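Local structure of phosphatidylglycerol lysyltransferase C-terminal domain-containing protein (Bacteroides thetaiotaomicron, 2HQY) at residues 75-80 / 89-94; 252-257 / 262-267. The protein is of unknown function but binds coenzyme A and is probably a GNAT-like acyl- or aminoacyl-transferase. All coordinates share one frame; numbering follows the deposited sequence. Where two conformers were deposited one is given.

Contact 1: 75-80 / 89-94; sequences AVLRKL and HNFCML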
loop_
_atom_site.group_PDB
_atom_site.type_symbol
_atom_site.label_atom_id
_atom_site.label_comp_id
_atom_site.label_asym_id
_atom_site.label_seq_id
_atom_site.Cartn_x
_atom_site.Cartn_y
_atom_site.Cartn_z
ATOM N N ALA A 75 20.610 -2.553 -23.048
ATOM C CA ALA A 75 21.266 -3.036 -21.832
ATOM C C ALA A 75 20.293 -3.019 -20.663
ATOM O O ALA A 75 20.276 -3.940 -19.846
ATOM C CB ALA A 75 22.486 -2.201 -21.499
ATOM N N VAL A 76 19.481 -1.969 -20.569
ATOM C CA VAL A 76 18.604 -1.851 -19.404
ATOM C C VAL A 76 17.451 -2.858 -19.481
ATOM O O VAL A 76 17.085 -3.486 -18.462
ATOM C CB VAL A 76 18.141 -0.383 -19.171
ATOM C CG1 VAL A 76 17.116 0.052 -20.198
ATOM C CG2 VAL A 76 17.609 -0.217 -17.756
ATOM N N LEU A 77 16.916 -3.044 -20.689
ATOM C CA LEU A 77 15.906 -4.075 -20.937
ATOM C C LEU A 77 16.388 -5.471 -20.608
ATOM O O LEU A 77 15.647 -6.253 -20.035
ATOM C CB LEU A 77 15.374 -4.012 -22.367
ATOM C CG LEU A 77 14.548 -2.763 -22.681
ATOM C CD1 LEU A 77 13.957 -2.900 -24.077
ATOM C CD2 LEU A 77 13.468 -2.468 -21.628
ATOM N N ARG A 78 17.634 -5.782 -20.967
ATOM C CA ARG A 78 18.254 -7.045 -20.562
ATOM C C ARG A 78 18.219 -7.240 -19.038
ATOM O O ARG A 78 17.889 -8.325 -18.559
ATOM C CB ARG A 78 19.697 -7.136 -21.109
ATOM C CG ARG A 78 20.439 -8.419 -20.733
ATOM C CD ARG A 78 21.711 -8.614 -21.593
ATOM N N LYS A 79 18.574 -6.201 -18.289
ATOM C CA LYS A 79 18.531 -6.266 -16.832
ATOM C C LYS A 79 17.102 -6.492 -16.292
ATOM O O LYS A 79 16.897 -7.262 -15.329
ATOM C CB LYS A 79 19.184 -5.023 -16.220
ATOM C CG LYS A 79 20.612 -5.277 -15.750
ATOM C CD LYS A 79 21.299 -3.998 -15.289
ATOM C CE LYS A 79 22.452 -3.644 -16.220
ATOM N NZ LYS A 79 23.589 -3.017 -15.475
ATOM N N LEU A 80 16.121 -5.835 -16.911
ATOM C CA LEU A 80 14.712 -5.990 -16.496
ATOM C C LEU A 80 14.170 -7.390 -16.828
ATOM O O LEU A 80 13.440 -7.985 -16.032
ATOM C CB LEU A 80 13.820 -4.914 -17.126
ATOM C CG LEU A 80 14.102 -3.460 -16.727
ATOM C CD1 LEU A 80 13.286 -2.516 -17.578
ATOM C CD2 LEU A 80 13.822 -3.227 -15.216
ATOM N N HIS A 89 8.307 -14.846 -13.955
ATOM C CA HIS A 89 7.223 -14.295 -14.756
ATOM C C HIS A 89 7.784 -13.865 -16.106
ATOM O O HIS A 89 8.978 -13.511 -16.215
ATOM C CB HIS A 89 6.564 -13.096 -14.044
ATOM C CG HIS A 89 5.630 -13.483 -12.942
ATOM N ND1 HIS A 89 4.261 -13.349 -13.045
ATOM C CD2 HIS A 89 5.867 -13.996 -11.713
ATOM C CE1 HIS A 89 3.694 -13.778 -11.930
ATOM N NE2 HIS A 89 4.647 -14.189 -11.112
ATOM N N ASN A 90 6.949 -13.915 -17.138
ATOM C CA ASN A 90 7.345 -13.334 -18.405
ATOM C C ASN A 90 7.591 -11.838 -18.195
ATOM O O ASN A 90 7.094 -11.244 -17.229
ATOM C CB ASN A 90 6.286 -13.567 -19.486
ATOM C CG ASN A 90 6.802 -13.245 -20.879
ATOM O OD1 ASN A 90 7.964 -13.508 -21.194
ATOM N ND2 ASN A 90 5.948 -12.663 -21.714
ATOM N N PHE A 91 8.388 -11.246 -19.075
ATOM C CA PHE A 91 8.629 -9.804 -19.022
ATOM C C PHE A 91 7.553 -9.075 -19.836
ATOM O O PHE A 91 7.357 -9.359 -21.036
ATOM C CB PHE A 91 10.032 -9.463 -19.538
ATOM C CG PHE A 91 10.322 -7.991 -19.585
ATOM C CD1 PHE A 91 10.478 -7.255 -18.407
ATOM C CD2 PHE A 91 10.448 -7.329 -20.808
ATOM C CE1 PHE A 91 10.753 -5.881 -18.454
ATOM C CE2 PHE A 91 10.730 -5.959 -20.881
ATOM C CZ PHE A 91 10.891 -5.218 -19.702
ATOM N N CYS A 92 6.860 -8.146 -19.171
ATOM C CA CYS A 92 5.856 -7.297 -19.803
ATOM C C CYS A 92 6.070 -5.880 -19.320
ATOM O O CYS A 92 6.284 -5.648 -18.105
ATOM C CB CYS A 92 4.436 -7.729 -19.434
ATOM S SG CYS A 92 3.932 -9.307 -20.152
ATOM N N MET A 93 5.994 -4.948 -20.266
ATOM C CA MET A 93 6.121 -3.516 -19.975
ATOM C C MET A 93 4.828 -2.820 -20.273
ATOM O O MET A 93 4.122 -3.190 -21.230
ATOM C CB MET A 93 7.197 -2.864 -20.844
ATOM C CG MET A 93 8.567 -2.806 -20.264
ATOM S SD MET A 93 9.727 -2.006 -21.416
ATOM C CE MET A 93 9.474 -2.889 -22.950
ATOM N N LEU A 94 4.539 -1.798 -19.459
ATOM C CA LEU A 94 3.350 -0.948 -19.591
ATOM C C LEU A 94 3.724 0.475 -20.017
ATOM O O LEU A 94 4.913 0.862 -19.978
ATOM C CB LEU A 94 2.593 -0.902 -18.278
ATOM C CG LEU A 94 2.013 -2.197 -17.737
ATOM C CD1 LEU A 94 1.298 -1.918 -16.424
ATOM C CD2 LEU A 94 1.063 -2.866 -18.722
#
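L80 and F91 meet where helix 73-87 leans over the chain entering strand 92-96. CB of L80 rests 3.5 Å from CE1 of F91, meeting the ring obliquely, and CD1 of L80 reaches CZ of F91 at 4.2 Å. The aromatic side chain is the bump: with CG anti to the backbone N (chi1 177°) it projects from the strand side to the helix, and its CE1-CZ end fits the hollow between L80 and, one turn back, L77. Leucine suits both positions: it is apolar and helix-compatible, and in L77 the branched end sets CD2 between F91 and M93, 4.2 Å from CZ of F91 and 3.8 Å from SD of M93. L77 and M93 cross at about a right angle, and the methionine chain is bent at chi3 (-51°), so that its large, polarisable SD, with CE close behind it, lies against CD2 of L77. A valine in place of F91 would probably open a gap under L80 and L77 that its short branches could not fill. No hydrogen bond spans the segments, so apolar side chains carry the contact. The helix and strand belong to the beta-alpha-beta unit of strand 61-69, helix 73-87 and strand 92-96. Y64 and P67 of strand 61-69 touch L80, whereas L104 of helix 98-107 touches both L77 and M93.

Contact 2: 252-257 / 262-267; sequences EFANRI and IYINRE
A single isoleucine, I264, makes the whole strand side of this contact, meeting A254 and I257 without any hydrogen bond between the segments. The setting is the beta-alpha-beta unit of strand 230-238, helix 245-256 and strand 263-265, in which the last turn of the helix and the residue just after it, I257, pack on the strand that follows. CD1 of I264 comes within 3.9 Å of CD1 of I257, so the two side chains meet by their terminal methyls, and CG1 of I264 is 4.1 Å from CD1 of I257. In I264 the CG1 branch lies anti to the carbonyl carbon (chi1 -63°), and the extended chi2 of 175° carries CD1 outward from the strand. CB of A254 is 4.2 Å from CD1 of I264; alanine suits this place because its small side chain lets the helix come close to the strand. Beta-branched isoleucine is at home in an extended strand, and its longer branch reaches A254 and I257. Around them, L130 of helix 127-132 touches A254 and I264, while on strand 230-238 F231 lies against I257 and V233 against I264. Just beyond I264 the polar side chains take over. R266 forms a salt bridge with E236, and ND2 of N265 bonds to the backbone O of R25 and to D122. The other end of that amide closes an Asx turn: OD1 of N265 accepts from the backbone N of E267 at 2.8 Å, with an N-H...O angle of 150° and the donor nearly in line with the C=O bond.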
loop_
_atom_site.group_PDB
_atom_site.type_symbol
_atom_site.label_atom_id
_atom_site.label_comp_id
_atom_site.label_asym_id
_atom_site.label_seq_id
_atom_site.Cartn_x
_atom_site.Cartn_y
_atom_site.Cartn_z
ATOM N N GLU A 252 -11.932 26.996 -13.567
ATOM C CA GLU A 252 -11.162 27.799 -12.590
ATOM C C GLU A 252 -9.771 27.212 -12.378
ATOM O O GLU A 252 -8.783 27.940 -12.352
ATOM C CB GLU A 252 -11.912 27.910 -11.251
ATOM C CG GLU A 252 -13.149 28.847 -11.322
ATOM C CD GLU A 252 -12.823 30.285 -10.948
ATOM O OE1 GLU A 252 -11.623 30.606 -10.742
ATOM O OE2 GLU A 252 -13.776 31.100 -10.883
ATOM N N PHE A 253 -9.685 25.888 -12.221
ATOM C CA PHE A 253 -8.392 25.298 -11.933
ATOM C C PHE A 253 -7.469 25.358 -13.166
ATOM O O PHE A 253 -6.271 25.575 -13.000
ATOM C CB PHE A 253 -8.555 23.872 -11.387
ATOM C CG PHE A 253 -7.244 23.225 -10.967
ATOM C CD1 PHE A 253 -6.432 23.822 -10.004
ATOM C CD2 PHE A 253 -6.842 22.027 -11.538
ATOM C CE1 PHE A 253 -5.234 23.227 -9.600
ATOM C CE2 PHE A 253 -5.639 21.414 -11.154
ATOM C CZ PHE A 253 -4.841 22.019 -10.173
ATOM N N ALA A 254 -8.026 25.224 -14.377
ATOM C CA ALA A 254 -7.207 25.310 -15.613
ATOM C C ALA A 254 -6.482 26.666 -15.632
ATOM O O ALA A 254 -5.302 26.765 -15.991
ATOM C CB ALA A 254 -8.077 25.110 -16.870
ATOM N N ASN A 255 -7.188 27.696 -15.185
ATOM C CA ASN A 255 -6.603 29.034 -15.120
ATOM C C ASN A 255 -5.492 29.232 -14.095
ATOM O O ASN A 255 -4.720 30.214 -14.177
ATOM C CB ASN A 255 -7.712 30.080 -15.007
ATOM C CG ASN A 255 -8.296 30.409 -16.378
ATOM O OD1 ASN A 255 -7.685 31.153 -17.172
ATOM N ND2 ASN A 255 -9.446 29.835 -16.680
ATOM N N ARG A 256 -5.422 28.316 -13.132
ATOM C CA ARG A 256 -4.373 28.326 -12.098
ATOM C C ARG A 256 -3.140 27.497 -12.499
ATOM O O ARG A 256 -2.060 27.646 -11.919
ATOM C CB ARG A 256 -4.940 27.812 -10.772
ATOM C CG ARG A 256 -6.134 28.620 -10.228
ATOM C CD ARG A 256 -5.800 30.121 -10.044
ATOM N NE ARG A 256 -6.911 30.797 -9.364
ATOM C CZ ARG A 256 -6.962 31.144 -8.079
ATOM N NH1 ARG A 256 -5.916 30.966 -7.265
ATOM N NH2 ARG A 256 -8.074 31.733 -7.633
ATOM N N ILE A 257 -3.295 26.624 -13.486
ATOM C CA ILE A 257 -2.171 25.825 -13.961
ATOM C C ILE A 257 -1.181 26.749 -14.695
ATOM O O ILE A 257 -1.596 27.511 -15.587
ATOM C CB ILE A 257 -2.671 24.684 -14.906
ATOM C CG1 ILE A 257 -3.461 23.635 -14.099
ATOM C CG2 ILE A 257 -1.477 24.076 -15.687
ATOM C CD1 ILE A 257 -4.241 22.610 -14.975
ATOM N N ILE A 262 1.720 23.457 -21.442
ATOM C CA ILE A 262 0.961 23.573 -22.682
ATOM C C ILE A 262 -0.183 22.567 -22.737
ATOM O O ILE A 262 -1.246 22.867 -23.292
ATOM C CB ILE A 262 1.929 23.386 -23.914
ATOM C CG1 ILE A 262 2.762 24.657 -24.110
ATOM C CG2 ILE A 262 1.188 23.167 -25.210
ATOM C CD1 ILE A 262 4.010 24.710 -23.318
ATOM N N TYR A 263 0.049 21.382 -22.158
ATOM C CA TYR A 263 -0.891 20.271 -22.236
ATOM C C TYR A 263 -1.471 19.962 -20.873
ATOM O O TYR A 263 -0.786 20.084 -19.856
ATOM C CB TYR A 263 -0.205 19.017 -22.770
ATOM C CG TYR A 263 0.388 19.251 -24.122
ATOM C CD1 TYR A 263 -0.433 19.392 -25.227
ATOM C CD2 TYR A 263 1.760 19.374 -24.285
ATOM C CE1 TYR A 263 0.103 19.647 -26.494
ATOM C CE2 TYR A 263 2.312 19.623 -25.548
ATOM C CZ TYR A 263 1.468 19.750 -26.637
ATOM O OH TYR A 263 1.985 19.983 -27.890
ATOM N N ILE A 264 -2.735 19.552 -20.868
ATOM C CA ILE A 264 -3.368 19.100 -19.619
ATOM C C ILE A 264 -3.798 17.653 -19.858
ATOM O O ILE A 264 -4.524 17.369 -20.807
ATOM C CB ILE A 264 -4.596 19.947 -19.208
ATOM C CG1 ILE A 264 -4.220 21.407 -18.922
ATOM C CG2 ILE A 264 -5.242 19.306 -17.943
ATOM C CD1 ILE A 264 -5.449 22.303 -18.626
ATOM N N ASN A 265 -3.303 16.735 -19.033
ATOM C CA ASN A 265 -3.671 15.328 -19.133
ATOM C C ASN A 265 -4.754 15.037 -18.066
ATOM O O ASN A 265 -4.488 15.105 -16.845
ATOM C CB ASN A 265 -2.417 14.454 -18.922
ATOM C CG ASN A 265 -2.692 12.951 -19.080
ATOM O OD1 ASN A 265 -3.791 12.464 -18.791
ATOM N ND2 ASN A 265 -1.671 12.208 -19.524
ATOM N N ARG A 266 -5.969 14.736 -18.519
ATOM C CA ARG A 266 -7.094 14.429 -17.597
ATOM C C ARG A 266 -7.394 12.929 -17.503
ATOM O O ARG A 266 -8.493 12.525 -17.114
ATOM C CB ARG A 266 -8.349 15.244 -17.970
ATOM C CG ARG A 266 -8.103 16.757 -17.870
ATOM C CD ARG A 266 -9.282 17.622 -18.316
ATOM N NE ARG A 266 -10.496 17.267 -17.589
ATOM C CZ ARG A 266 -10.849 17.712 -16.390
ATOM N NH1 ARG A 266 -10.105 18.591 -15.721
ATOM N NH2 ARG A 266 -11.981 17.257 -15.872
ATOM N N GLU A 267 -6.411 12.108 -17.865
ATOM C CA GLU A 267 -6.425 10.662 -17.580
ATOM C C GLU A 267 -7.436 9.876 -18.428
ATOM O O GLU A 267 -7.799 10.303 -19.529
ATOM C CB GLU A 267 -6.505 10.379 -16.047
ATOM C CG GLU A 267 -5.558 11.330 -15.279
ATOM C CD GLU A 267 -5.146 10.860 -13.879
ATOM O OE1 GLU A 267 -5.880 10.081 -13.239
ATOM O OE2 GLU A 267 -4.048 11.273 -13.425
#

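In the fold
Both segments of contact 1 come earlier in the chain than those of contact 2. The centres of the two contacts are 33 Å apart, with the middle of the molecule between them, and their nearest atoms stay about 13 Å from each other. Each joins the helix and second strand of a separate beta-alpha-beta unit. Strand 286-295 links them, pairing antiparallel with strand 92-96 of contact 1 and with strand 122-126, which in turn pairs with strand 263-265 of contact 2. The same helix-on-strand packing thus recurs at two distant places, consistent with a protein built from two GNAT-like halves joined through strand 286-295. Neither contact includes a residue lining the coenzyme A pocket.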